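PDB 4R9O: putative aldo/keto reductase from Salmonella enterica subsp. enterica serovar Typhimurium, which probably acts as an NADP-dependent oxidoreductase of the aldo/keto reductase family, although the substrate it converts in the cell remains open. Local coordinates for residues V8-P12 / L205-P209; I41-L45 / H76-L81; R106-I110 / E144-L149; I186-Q191 / V249-I253. All blocks are in the same frame, centred on the assembly; numbering follows the deposited sequence. Where two conformers were deposited one is given.

Overall arrangement
The chain begins with strand 7-9, and residues 8-12 there form the first half of contact 1, whose loop closes only at residues 205-209, just before strand 210-212. Inside that loop contact 2 closes first, setting helix 34-46 against the turn leading into strand 82-90; contact 3 follows in series and pairs helices 106-119 and 139-151 on the outside of the TIM barrel. Contact 4 starts at 186-191, before contact 1 has closed, and ends on helix 245-254, so these two cross along the chain. Their nearest atoms are about 5 Å apart. Contacts 3 and 4 lie on opposite sides of the chain's centre, their centres about 34 Å apart.

Contact 1. Residues V8-P12 / L205-P209; sequences VTIAP and LRIRP
Ile-10 and Arg-208 are joined by the one direct hydrogen bond of this contact, at the N-terminal end of a TIM-barrel strand, where the N-terminal hairpin of strands 7-9 and 16-23 meets the loop entering strand 210-212. Arg-208 N lies 2.7 Å from Ile-10 O, with an N-H...O angle of 171°. The same oxygen receives a CA-H...O contact from Ile-207 CA at 3.5 Å. Beside this polar centre Ala-11 CB rests on Ile-207 CG1, and Pro-12 CD meets the carbonyl oxygen of Arg-206 at 3.3 Å.

Two residues back, in strand 7-9, Val-8 lies over one face of the Arg-208 guanidinium, its CB displaced toward the rim and its CG1 3.5 Å from NH1. A bend at chi3 (70°) turns the guanidinium across Val-8 at about a right angle. NE is hydrogen-bonded to Gln-259 O, a second partner that should limit how the group can rotate.

What positions the loop is the end of helix 198-205: Arg-206 has a positive phi of 59° and closes a Schellman motif. Its side chain leads off to a salt bridge with Asp-140 of the second subunit. Its carbonyl turns to the hairpin instead, where one water donates both to Arg-206 O, at 2.7 Å, and to Thr-9 O, at 3.1 Å.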
loop_
_atom_site.group_PDB
_atom_site.type_symbol
_atom_site.label_atom_id
_atom_site.label_comp_id
_atom_site.label_asym_id
_atom_site.label_seq_id
_atom_site.Cartn_x
_atom_site.Cartn_y
_atom_site.Cartn_z
ATOM N N VAL C 8 -25.941 -17.784 24.875
ATOM C CA VAL C 8 -25.983 -16.369 24.548
ATOM C C VAL C 8 -27.004 -16.099 23.452
ATOM O O VAL C 8 -27.169 -16.896 22.532
ATOM C CB VAL C 8 -24.587 -15.845 24.107
ATOM C CG1 VAL C 8 -23.600 -15.871 25.269
ATOM C CG2 VAL C 8 -24.047 -16.646 22.938
ATOM N N THR C 9 -27.718 -14.988 23.574
ATOM C CA THR C 9 -28.567 -14.524 22.484
ATOM C C THR C 9 -27.703 -13.718 21.521
ATOM O O THR C 9 -27.146 -12.695 21.898
ATOM C CB THR C 9 -29.739 -13.673 23.002
ATOM O OG1 THR C 9 -30.460 -14.420 23.990
ATOM C CG2 THR C 9 -30.681 -13.308 21.865
ATOM N N ILE C 10 -27.585 -14.175 20.277
ATOM C CA ILE C 10 -26.591 -13.592 19.380
ATOM C C ILE C 10 -27.029 -12.276 18.738
ATOM O O ILE C 10 -26.188 -11.511 18.270
ATOM C CB ILE C 10 -26.203 -14.579 18.275
ATOM C CG1 ILE C 10 -27.360 -14.753 17.287
ATOM C CG2 ILE C 10 -25.808 -15.916 18.899
ATOM C CD1 ILE C 10 -27.039 -15.665 16.144
ATOM N N ALA C 11 -28.329 -11.997 18.741
ATOM C CA ALA C 11 -28.868 -10.788 18.116
ATOM C C ALA C 11 -30.239 -10.494 18.723
ATOM O O ALA C 11 -30.852 -11.405 19.281
ATOM C CB ALA C 11 -28.962 -10.984 16.604
ATOM N N PRO C 12 -30.721 -9.243 18.588
ATOM C CA PRO C 12 -32.126 -8.945 18.889
ATOM C C PRO C 12 -33.058 -9.816 18.044
ATOM O O PRO C 12 -32.881 -9.886 16.822
ATOM C CB PRO C 12 -32.262 -7.460 18.524
ATOM C CG PRO C 12 -30.875 -6.916 18.633
ATOM C CD PRO C 12 -29.966 -8.032 18.215
ATOM N N LEU C 205 -25.115 -2.555 16.612
ATOM C CA LEU C 205 -26.385 -3.226 16.363
ATOM C C LEU C 205 -26.705 -4.310 17.390
ATOM O O LEU C 205 -27.765 -4.916 17.323
ATOM C CB LEU C 205 -26.386 -3.837 14.956
ATOM C CG LEU C 205 -26.280 -2.847 13.802
ATOM C CD1 LEU C 205 -26.373 -3.579 12.473
ATOM C CD2 LEU C 205 -27.375 -1.823 13.912
ATOM N N ARG C 206 -25.790 -4.537 18.330
ATOM C CA ARG C 206 -25.910 -5.591 19.347
ATOM C C ARG C 206 -26.039 -6.979 18.720
ATOM O O ARG C 206 -26.788 -7.829 19.201
ATOM C CB ARG C 206 -27.088 -5.320 20.279
ATOM C CG ARG C 206 -27.010 -3.929 20.934
ATOM C CD ARG C 206 -27.987 -3.749 22.083
ATOM N NE ARG C 206 -27.883 -2.397 22.636
ATOM C CZ ARG C 206 -26.982 -2.019 23.540
ATOM N NH1 ARG C 206 -26.105 -2.894 24.027
ATOM N NH2 ARG C 206 -26.965 -0.766 23.973
ATOM N N ILE C 207 -25.293 -7.182 17.640
ATOM C CA ILE C 207 -25.210 -8.460 16.945
ATOM C C ILE C 207 -23.841 -9.054 17.204
ATOM O O ILE C 207 -22.818 -8.406 16.976
ATOM C CB ILE C 207 -25.446 -8.293 15.430
ATOM C CG1 ILE C 207 -26.898 -7.871 15.176
ATOM C CG2 ILE C 207 -25.082 -9.572 14.658
ATOM C CD1 ILE C 207 -27.166 -7.316 13.813
ATOM N N ARG C 208 -23.815 -10.289 17.694
ATOM C CA ARG C 208 -22.551 -10.908 18.046
ATOM C C ARG C 208 -21.996 -11.743 16.891
ATOM O O ARG C 208 -22.694 -12.590 16.320
ATOM C CB ARG C 208 -22.721 -11.750 19.316
ATOM C CG ARG C 208 -23.096 -10.891 20.524
ATOM C CD ARG C 208 -23.468 -11.707 21.756
ATOM N NE ARG C 208 -22.328 -12.406 22.352
ATOM C CZ ARG C 208 -22.273 -12.791 23.625
ATOM N NH1 ARG C 208 -23.287 -12.531 24.439
ATOM N NH2 ARG C 208 -21.201 -13.428 24.086
ATOM N N PRO C 209 -20.728 -11.503 16.538
ATOM C CA PRO C 209 -20.133 -12.270 15.440
ATOM C C PRO C 209 -19.680 -13.659 15.861
ATOM O O PRO C 209 -19.202 -13.835 16.989
ATOM C CB PRO C 209 -18.932 -11.424 15.038
ATOM C CG PRO C 209 -18.526 -10.744 16.332
ATOM C CD PRO C 209 -19.792 -10.514 17.107
HETATM O O HOH W 1 -27.293 -9.786 20.981
#

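Contact 2. Residues I41-L45 / H76-L81; sequences IEEHL and HLREKL
Ile-41, Leu-45, Leu-77 and Leu-81 form the tight part of this contact, and the closest approaches among them are between methyl groups. Ile-41 CG2 reaches Leu-77 CD1 at 3.7 Å; with chi1 -66° CG2 stands anti to the backbone N, which points this branch at the leucine. Leu-45 divides its two methyls: CD1 meets Leu-81 CD2 at 3.8 Å, and CD2 meets Leu-77 CD2 at 4.1 Å. Leu-81 CD2 also approaches His-44 CE1 obliquely. That imidazole is fixed from outside the two segments by Val-49 O at ND1 and Tyr-24 OH at NE2. On the buried side of the turn, Arg-78 NH1 gives a hydrogen bond to Leu-81 O and a salt bridge to Asp-126.

Toward solvent the fit is looser and polar. Glu-42 lays its CG on Leu-77 CD2, while its OE2 stops 4.0 Å from His-76 NE2, at the edge of the ring and without a hydrogen bond; carboxylate and ring planes stand 54° apart. Lys-80 meets Leu-45 with its carbonyl O and CB, and its chain leads away to donate from NZ to His-76 O at 2.9 Å, from above the carbonyl plane.

Helix 34-46 and helix 63-73 each connect neighbouring parallel strands, and this packing of one crossover helix on the turn after the next is in keeping with the outer layer of a TIM barrel.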
loop_
_atom_site.group_PDB
_atom_site.type_symbol
_atom_site.label_atom_id
_atom_site.label_comp_id
_atom_site.label_asym_id
_atom_site.label_seq_id
_atom_site.Cartn_x
_atom_site.Cartn_y
_atom_site.Cartn_z
ATOM N N ILE C 41 -19.986 -35.682 19.033
ATOM C CA ILE C 41 -21.098 -34.752 19.191
ATOM C C ILE C 41 -21.644 -34.817 20.615
ATOM O O ILE C 41 -21.785 -33.795 21.277
ATOM C CB ILE C 41 -22.235 -35.050 18.186
ATOM C CG1 ILE C 41 -21.765 -34.781 16.752
ATOM C CG2 ILE C 41 -23.475 -34.217 18.511
ATOM C CD1 ILE C 41 -22.719 -35.279 15.686
ATOM N N GLU C 42 -21.938 -36.030 21.086
ATOM C CA GLU C 42 -22.425 -36.222 22.449
ATOM C C GLU C 42 -21.459 -35.656 23.481
ATOM O O GLU C 42 -21.882 -35.152 24.518
ATOM C CB GLU C 42 -22.668 -37.714 22.729
ATOM C CG GLU C 42 -23.870 -38.275 22.008
ATOM C CD GLU C 42 -24.086 -39.742 22.299
ATOM O OE1 GLU C 42 -23.142 -40.393 22.793
ATOM O OE2 GLU C 42 -25.198 -40.239 22.029
ATOM N N GLU C 43 -20.161 -35.739 23.202
ATOM C CA GLU C 43 -19.157 -35.269 24.151
ATOM C C GLU C 43 -19.085 -33.742 24.220
ATOM O O GLU C 43 -18.897 -33.182 25.303
ATOM C CB GLU C 43 -17.781 -35.856 23.817
ATOM C CG GLU C 43 -17.524 -37.199 24.521
ATOM C CD GLU C 43 -16.310 -37.947 23.992
ATOM O OE1 GLU C 43 -15.831 -37.612 22.892
ATOM O OE2 GLU C 43 -15.839 -38.880 24.680
ATOM N N HIS C 44 -19.233 -33.046 23.093
ATOM C CA HIS C 44 -19.156 -31.593 23.193
ATOM C C HIS C 44 -20.515 -31.051 23.647
ATOM O O HIS C 44 -20.588 -30.005 24.297
ATOM C CB HIS C 44 -18.632 -30.941 21.885
ATOM C CG HIS C 44 -19.573 -30.950 20.711
ATOM N ND1 HIS C 44 -20.796 -30.315 20.716
ATOM C CD2 HIS C 44 -19.407 -31.431 19.454
ATOM C CE1 HIS C 44 -21.364 -30.445 19.528
ATOM N NE2 HIS C 44 -20.538 -31.113 18.742
ATOM N N LEU C 45 -21.571 -31.798 23.357
ATOM C CA LEU C 45 -22.911 -31.510 23.863
ATOM C C LEU C 45 -22.916 -31.491 25.392
ATOM O O LEU C 45 -23.469 -30.583 26.012
ATOM C CB LEU C 45 -23.893 -32.557 23.337
ATOM C CG LEU C 45 -25.270 -32.181 22.784
ATOM C CD1 LEU C 45 -25.261 -30.834 22.108
ATOM C CD2 LEU C 45 -25.736 -33.251 21.802
ATOM N N HIS C 76 -32.204 -38.235 18.303
ATOM C CA HIS C 76 -32.534 -37.424 19.468
ATOM C C HIS C 76 -31.596 -36.221 19.596
ATOM O O HIS C 76 -31.926 -35.244 20.268
ATOM C CB HIS C 76 -32.481 -38.272 20.741
ATOM C CG HIS C 76 -31.123 -38.834 21.033
ATOM N ND1 HIS C 76 -30.591 -39.896 20.335
ATOM C CD2 HIS C 76 -30.188 -38.477 21.945
ATOM C CE1 HIS C 76 -29.384 -40.166 20.801
ATOM N NE2 HIS C 76 -29.118 -39.323 21.781
ATOM N N LEU C 77 -30.435 -36.296 18.950
ATOM C CA LEU C 77 -29.429 -35.243 19.047
ATOM C C LEU C 77 -29.874 -33.952 18.367
ATOM O O LEU C 77 -29.513 -32.859 18.803
ATOM C CB LEU C 77 -28.104 -35.691 18.428
ATOM C CG LEU C 77 -27.368 -36.883 19.030
ATOM C CD1 LEU C 77 -25.955 -36.941 18.463
ATOM C CD2 LEU C 77 -27.355 -36.815 20.548
ATOM N N ARG C 78 -30.639 -34.101 17.288
ATOM C CA ARG C 78 -31.070 -32.986 16.448
ATOM C C ARG C 78 -31.661 -31.819 17.236
ATOM O O ARG C 78 -31.266 -30.666 17.048
ATOM C CB ARG C 78 -32.099 -33.488 15.428
ATOM C CG ARG C 78 -32.685 -32.411 14.526
ATOM C CD ARG C 78 -31.605 -31.698 13.761
ATOM N NE ARG C 78 -31.234 -30.452 14.409
ATOM C CZ ARG C 78 -31.661 -29.252 14.035
ATOM N NH1 ARG C 78 -31.268 -28.181 14.699
ATOM N NH2 ARG C 78 -32.472 -29.126 12.996
ATOM N N GLU C 79 -32.608 -32.130 18.114
ATOM C CA GLU C 79 -33.296 -31.125 18.911
ATOM C C GLU C 79 -32.357 -30.420 19.880
ATOM O O GLU C 79 -32.653 -29.330 20.356
ATOM C CB GLU C 79 -34.435 -31.765 19.695
ATOM C CG GLU C 79 -35.375 -32.609 18.866
ATOM C CD GLU C 79 -36.110 -33.636 19.717
ATOM O OE1 GLU C 79 -35.437 -34.363 20.482
ATOM O OE2 GLU C 79 -37.356 -33.707 19.634
ATOM N N LYS C 80 -31.226 -31.051 20.172
ATOM C CA LYS C 80 -30.299 -30.526 21.164
ATOM C C LYS C 80 -29.274 -29.580 20.540
ATOM O O LYS C 80 -28.503 -28.933 21.248
ATOM C CB LYS C 80 -29.580 -31.673 21.881
ATOM C CG LYS C 80 -30.505 -32.679 22.555
ATOM C CD LYS C 80 -29.698 -33.715 23.330
ATOM C CE LYS C 80 -30.592 -34.740 24.036
ATOM N NZ LYS C 80 -31.298 -35.642 23.083
ATOM N N LEU C 81 -29.272 -29.505 19.213
ATOM C CA LEU C 81 -28.293 -28.704 18.490
ATOM C C LEU C 81 -28.910 -27.472 17.838
ATOM O O LEU C 81 -30.090 -27.464 17.483
ATOM C CB LEU C 81 -27.613 -29.539 17.403
ATOM C CG LEU C 81 -26.910 -30.848 17.782
ATOM C CD1 LEU C 81 -26.834 -31.788 16.577
ATOM C CD2 LEU C 81 -25.524 -30.541 18.315
#

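Contact 3. Residues R106-I110 / E144-L149; sequences RRHII and EAFQHL
Phe-146 offers Ile-109 the edge of its ring: CG2 of the isoleucine lies near the ring plane, 4.1 Å from CE2, and the ring is also stacked with Phe-158 of strand 155-161. The His-148 imidazole meets Ile-110 obliquely, CD1 approaching ND1 at 3.7 Å, with the two side chains at about a right angle. Two further flat groups, the Arg-106 guanidinium and the Glu-144 carboxylate, have planes 39° apart. They do not form a salt bridge, since NE and OE2 are 4.6 Å apart and the oxygen lies well out of the guanidinium plane; the closer touch is CD of the arginine against OE2.

Between these groups helices 106-119 and 139-151, neighbours on the outside of the TIM barrel, come close. The axes of the two short segments approach to 8.9 Å and cross at -36°, an approach consistent with the small Ala-145. Its CB touches Ile-109 CG2 at 3.6 Å and also lies against Arg-106 O and Ile-110 CG1. One turn along, Leu-149 CD1 packs on Ile-110 CG1, again at 3.6 Å.

No hydrogen bond joins the two segments; apolar contact dominates, and the opposite charges at one margin, beyond salt-bridge distance, may add a weak attraction. His-148 ND1, buried here without a polar partner, lies against a methyl group and near the arginine, surroundings that would probably disfavour a second proton on the imidazole.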
loop_
_atom_site.group_PDB
_atom_site.type_symbol
_atom_site.label_atom_id
_atom_site.label_comp_id
_atom_site.label_asym_id
_atom_site.label_seq_id
_atom_site.Cartn_x
_atom_site.Cartn_y
_atom_site.Cartn_z
ATOM N N ARG C 106 -31.564 -16.352 -6.288
ATOM C CA ARG C 106 -32.676 -16.843 -5.482
ATOM C C ARG C 106 -32.856 -18.373 -5.515
ATOM O O ARG C 106 -33.015 -19.009 -4.469
ATOM C CB ARG C 106 -33.971 -16.176 -5.945
ATOM C CG ARG C 106 -35.191 -16.467 -5.075
ATOM C CD ARG C 106 -36.483 -16.342 -5.882
ATOM N NE ARG C 106 -36.686 -17.518 -6.725
ATOM C CZ ARG C 106 -37.528 -18.512 -6.445
ATOM N NH1 ARG C 106 -38.278 -18.472 -5.347
ATOM N NH2 ARG C 106 -37.632 -19.543 -7.274
ATOM N N ARG C 107 -32.845 -18.968 -6.704
ATOM C CA ARG C 107 -33.161 -20.387 -6.788
ATOM C C ARG C 107 -31.999 -21.244 -6.252
ATOM O O ARG C 107 -32.226 -22.268 -5.600
ATOM C CB ARG C 107 -33.536 -20.788 -8.224
ATOM C CG ARG C 107 -33.832 -22.282 -8.351
ATOM C CD ARG C 107 -34.366 -22.725 -9.718
ATOM N NE ARG C 107 -33.868 -24.061 -10.061
ATOM C CZ ARG C 107 -34.637 -25.104 -10.361
ATOM N NH1 ARG C 107 -34.085 -26.280 -10.652
ATOM N NH2 ARG C 107 -35.958 -24.981 -10.356
ATOM N N HIS C 108 -30.764 -20.810 -6.479
ATOM C CA HIS C 108 -29.610 -21.505 -5.905
ATOM C C HIS C 108 -29.615 -21.492 -4.365
ATOM O O HIS C 108 -29.277 -22.487 -3.722
ATOM C CB HIS C 108 -28.305 -20.890 -6.411
ATOM C CG HIS C 108 -27.080 -21.501 -5.802
ATOM N ND1 HIS C 108 -26.559 -22.704 -6.226
ATOM C CD2 HIS C 108 -26.280 -21.077 -4.793
ATOM C CE1 HIS C 108 -25.491 -22.998 -5.504
ATOM N NE2 HIS C 108 -25.298 -22.026 -4.630
ATOM N N ILE C 109 -29.982 -20.363 -3.778
ATOM C CA ILE C 109 -30.049 -20.271 -2.328
ATOM C C ILE C 109 -31.098 -21.258 -1.807
ATOM O O ILE C 109 -30.850 -22.015 -0.863
ATOM C CB ILE C 109 -30.376 -18.830 -1.870
ATOM C CG1 ILE C 109 -29.218 -17.894 -2.255
ATOM C CG2 ILE C 109 -30.656 -18.809 -0.372
ATOM C CD1 ILE C 109 -29.497 -16.369 -2.052
ATOM N N ILE C 110 -32.257 -21.270 -2.452
ATOM C CA ILE C 110 -33.328 -22.161 -2.040
ATOM C C ILE C 110 -32.909 -23.621 -2.210
ATOM O O ILE C 110 -33.085 -24.424 -1.302
ATOM C CB ILE C 110 -34.618 -21.886 -2.835
ATOM C CG1 ILE C 110 -35.148 -20.486 -2.491
ATOM C CG2 ILE C 110 -35.663 -22.974 -2.578
ATOM C CD1 ILE C 110 -36.440 -20.127 -3.177
ATOM N N GLU C 144 -35.878 -12.540 -1.289
ATOM C CA GLU C 144 -36.944 -13.438 -1.743
ATOM C C GLU C 144 -36.668 -14.860 -1.258
ATOM O O GLU C 144 -37.550 -15.513 -0.710
ATOM C CB GLU C 144 -37.086 -13.427 -3.267
ATOM C CG GLU C 144 -37.712 -12.163 -3.850
ATOM C CD GLU C 144 -37.852 -12.220 -5.365
ATOM O OE1 GLU C 144 -37.619 -11.181 -6.019
ATOM O OE2 GLU C 144 -38.204 -13.295 -5.903
ATOM N N ALA C 145 -35.436 -15.327 -1.444
ATOM C CA ALA C 145 -35.076 -16.677 -1.026
ATOM C C ALA C 145 -35.263 -16.840 0.481
ATOM O O ALA C 145 -35.918 -17.789 0.934
ATOM C CB ALA C 145 -33.642 -17.005 -1.432
ATOM N N PHE C 146 -34.695 -15.914 1.246
ATOM C CA PHE C 146 -34.806 -15.955 2.700
ATOM C C PHE C 146 -36.272 -15.929 3.138
ATOM O O PHE C 146 -36.659 -16.687 4.031
ATOM C CB PHE C 146 -34.043 -14.789 3.353
ATOM C CG PHE C 146 -32.541 -14.965 3.373
ATOM C CD1 PHE C 146 -31.741 -14.051 4.039
ATOM C CD2 PHE C 146 -31.931 -16.034 2.729
ATOM C CE1 PHE C 146 -30.356 -14.197 4.071
ATOM C CE2 PHE C 146 -30.549 -16.186 2.753
ATOM C CZ PHE C 146 -29.763 -15.253 3.431
ATOM N N GLN C 147 -37.078 -15.065 2.513
ATOM C CA GLN C 147 -38.522 -15.011 2.775
ATOM C C GLN C 147 -39.190 -16.364 2.581
ATOM O O GLN C 147 -40.002 -16.801 3.405
ATOM C CB GLN C 147 -39.224 -13.994 1.866
ATOM C CG GLN C 147 -38.961 -12.527 2.172
ATOM C CD GLN C 147 -38.352 -12.321 3.533
ATOM O OE1 GLN C 147 -37.131 -12.229 3.674
ATOM N NE2 GLN C 147 -39.199 -12.253 4.553
ATOM N N HIS C 148 -38.879 -17.013 1.468
ATOM C CA HIS C 148 -39.511 -18.281 1.173
ATOM C C HIS C 148 -39.114 -19.338 2.199
ATOM O O HIS C 148 -39.951 -20.081 2.691
ATOM C CB HIS C 148 -39.151 -18.752 -0.231
ATOM C CG HIS C 148 -39.667 -20.121 -0.543
ATOM N ND1 HIS C 148 -38.853 -21.232 -0.576
ATOM C CD2 HIS C 148 -40.918 -20.562 -0.800
ATOM C CE1 HIS C 148 -39.579 -22.298 -0.863
ATOM N NE2 HIS C 148 -40.836 -21.918 -1.003
ATOM N N LEU C 149 -37.828 -19.401 2.507
ATOM C CA LEU C 149 -37.300 -20.393 3.442
ATOM C C LEU C 149 -37.853 -20.171 4.858
ATOM O O LEU C 149 -38.100 -21.122 5.610
ATOM C CB LEU C 149 -35.766 -20.337 3.454
ATOM C CG LEU C 149 -34.982 -21.120 2.396
ATOM C CD1 LEU C 149 -35.558 -20.952 1.016
ATOM C CD2 LEU C 149 -33.520 -20.706 2.381
#

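Contact 4. Residues I186-Q191 / V249-I253; sequences ISPVHQ and VYAWI
Pro-188 and Trp-252 supply the aromatic part of this contact, a CH-pi interaction in which CG of the proline sits over the face of the six-membered ring, 4.1 Å from its centroid and 18° off the normal. With CG anti to the backbone N (chi1 -174°), the indole swings from its helix under the turn, where CZ3 comes to 3.7 Å from both Ser-187 C and Pro-188 N. Ile-186 CG2 approaches the same CZ3 near the ring plane, at the edge. Trp-288 of helix 285-296 stacks with the indole too.

A purely apolar pair lies beside the ring: Pro-188 CD packs on Val-249 CG1 at 3.8 Å, one turn back along the helix. Of a different kind is the contact of Ile-253, further along the helix, whose CD1 methyl presses at 3.4 Å on Ile-186 O, a buried carbonyl oxygen that has no polar partner in the model.

Polar bonds act inside the turn and do not cross to the helix. Gln-191 NE2 donates to Pro-188 O at 2.8 Å with an N-H...O angle of 169°, which holds the amide while CD rests 4.0 Å from Trp-252 CH2.

Ile-253 also touches Cys-214, which by similarity lines the NADP(+) site. The contact thus ties the loop following strand 182-185 to the helix before strand 261-264, beside the probable cofactor site of an aldo/keto reductase TIM barrel.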
loop_
_atom_site.group_PDB
_atom_site.type_symbol
_atom_site.label_atom_id
_atom_site.label_comp_id
_atom_site.label_asym_id
_atom_site.label_seq_id
_atom_site.Cartn_x
_atom_site.Cartn_y
_atom_site.Cartn_z
ATOM N N ILE C 186 -11.164 -13.381 13.176
ATOM C CA ILE C 186 -10.599 -12.643 14.307
ATOM C C ILE C 186 -9.549 -13.456 15.054
ATOM O O ILE C 186 -9.833 -14.551 15.532
ATOM C CB ILE C 186 -11.669 -12.237 15.345
ATOM C CG1 ILE C 186 -12.905 -11.639 14.674
ATOM C CG2 ILE C 186 -11.061 -11.280 16.372
ATOM C CD1 ILE C 186 -14.066 -11.386 15.612
ATOM N N SER C 187 -8.344 -12.906 15.167
ATOM C CA SER C 187 -7.276 -13.525 15.942
ATOM C C SER C 187 -6.191 -12.488 16.188
ATOM O O SER C 187 -6.200 -11.429 15.558
ATOM C CB SER C 187 -6.703 -14.738 15.209
ATOM O OG SER C 187 -5.803 -14.337 14.198
ATOM N N PRO C 188 -5.251 -12.775 17.101
ATOM C CA PRO C 188 -4.115 -11.855 17.234
ATOM C C PRO C 188 -3.311 -11.778 15.931
ATOM O O PRO C 188 -2.627 -10.789 15.677
ATOM C CB PRO C 188 -3.279 -12.478 18.367
ATOM C CG PRO C 188 -4.247 -13.306 19.151
ATOM C CD PRO C 188 -5.255 -13.816 18.150
ATOM N N VAL C 189 -3.429 -12.821 15.112
ATOM C CA VAL C 189 -2.711 -12.945 13.842
ATOM C C VAL C 189 -3.408 -12.174 12.715
ATOM O O VAL C 189 -2.795 -11.826 11.707
ATOM C CB VAL C 189 -2.576 -14.442 13.446
ATOM C CG1 VAL C 189 -1.777 -14.615 12.170
ATOM C CG2 VAL C 189 -1.934 -15.223 14.569
ATOM N N HIS C 190 -4.699 -11.915 12.887
ATOM C CA HIS C 190 -5.478 -11.213 11.880
ATOM C C HIS C 190 -6.414 -10.225 12.560
ATOM O O HIS C 190 -7.508 -10.603 12.983
ATOM C CB HIS C 190 -6.283 -12.201 11.021
ATOM C CG HIS C 190 -7.017 -11.549 9.887
ATOM N ND1 HIS C 190 -6.392 -11.170 8.723
ATOM C CD2 HIS C 190 -8.317 -11.190 9.755
ATOM C CE1 HIS C 190 -7.277 -10.613 7.911
ATOM N NE2 HIS C 190 -8.453 -10.617 8.514
ATOM N N GLN C 191 -5.980 -8.966 12.655
ATOM C CA GLN C 191 -6.685 -7.962 13.449
ATOM C C GLN C 191 -7.350 -6.773 12.723
ATOM O O GLN C 191 -7.791 -5.839 13.406
ATOM C CB GLN C 191 -5.721 -7.366 14.499
ATOM C CG GLN C 191 -5.026 -8.366 15.442
ATOM C CD GLN C 191 -4.183 -7.665 16.523
ATOM O OE1 GLN C 191 -4.552 -6.598 17.021
ATOM N NE2 GLN C 191 -3.040 -8.252 16.864
ATOM N N VAL C 249 -5.365 -17.292 23.763
ATOM C CA VAL C 249 -5.875 -16.728 22.511
ATOM C C VAL C 249 -7.405 -16.625 22.518
ATOM O O VAL C 249 -7.957 -15.597 22.147
ATOM C CB VAL C 249 -5.434 -17.561 21.295
ATOM C CG1 VAL C 249 -6.108 -17.053 20.018
ATOM C CG2 VAL C 249 -3.914 -17.543 21.163
ATOM N N TYR C 250 -8.096 -17.685 22.936
ATOM C CA TYR C 250 -9.562 -17.633 23.009
ATOM C C TYR C 250 -10.032 -16.533 23.976
ATOM O O TYR C 250 -11.003 -15.820 23.702
ATOM C CB TYR C 250 -10.136 -18.996 23.426
ATOM C CG TYR C 250 -10.092 -20.047 22.325
ATOM C CD1 TYR C 250 -10.521 -19.753 21.034
ATOM C CD2 TYR C 250 -9.615 -21.327 22.578
ATOM C CE1 TYR C 250 -10.476 -20.718 20.023
ATOM C CE2 TYR C 250 -9.559 -22.290 21.583
ATOM C CZ TYR C 250 -9.992 -21.985 20.308
ATOM O OH TYR C 250 -9.934 -22.955 19.331
ATOM N N ALA C 251 -9.341 -16.405 25.107
ATOM C CA ALA C 251 -9.676 -15.401 26.111
ATOM C C ALA C 251 -9.502 -14.006 25.520
ATOM O O ALA C 251 -10.291 -13.102 25.783
ATOM C CB ALA C 251 -8.808 -15.580 27.363
ATOM N N TRP C 252 -8.475 -13.861 24.687
ATOM C CA TRP C 252 -8.161 -12.604 24.015
ATOM C C TRP C 252 -9.290 -12.169 23.082
ATOM O O TRP C 252 -9.639 -10.986 23.008
ATOM C CB TRP C 252 -6.854 -12.758 23.232
ATOM C CG TRP C 252 -6.330 -11.503 22.592
ATOM C CD1 TRP C 252 -5.440 -10.621 23.133
ATOM C CD2 TRP C 252 -6.644 -11.004 21.283
ATOM N NE1 TRP C 252 -5.192 -9.596 22.252
ATOM C CE2 TRP C 252 -5.919 -9.807 21.107
ATOM C CE3 TRP C 252 -7.488 -11.441 20.251
ATOM C CZ2 TRP C 252 -5.993 -9.049 19.937
ATOM C CZ3 TRP C 252 -7.563 -10.684 19.081
ATOM C CH2 TRP C 252 -6.822 -9.499 18.940
ATOM N N ILE C 253 -9.836 -13.142 22.356
ATOM C CA ILE C 253 -10.952 -12.925 21.443
ATOM C C ILE C 253 -12.244 -12.604 22.201
ATOM O O ILE C 253 -12.984 -11.685 21.839
ATOM C CB ILE C 253 -11.168 -14.173 20.555
ATOM C CG1 ILE C 253 -10.022 -14.316 19.551
ATOM C CG2 ILE C 253 -12.512 -14.119 19.839
ATOM C CD1 ILE C 253 -10.089 -15.600 18.747
#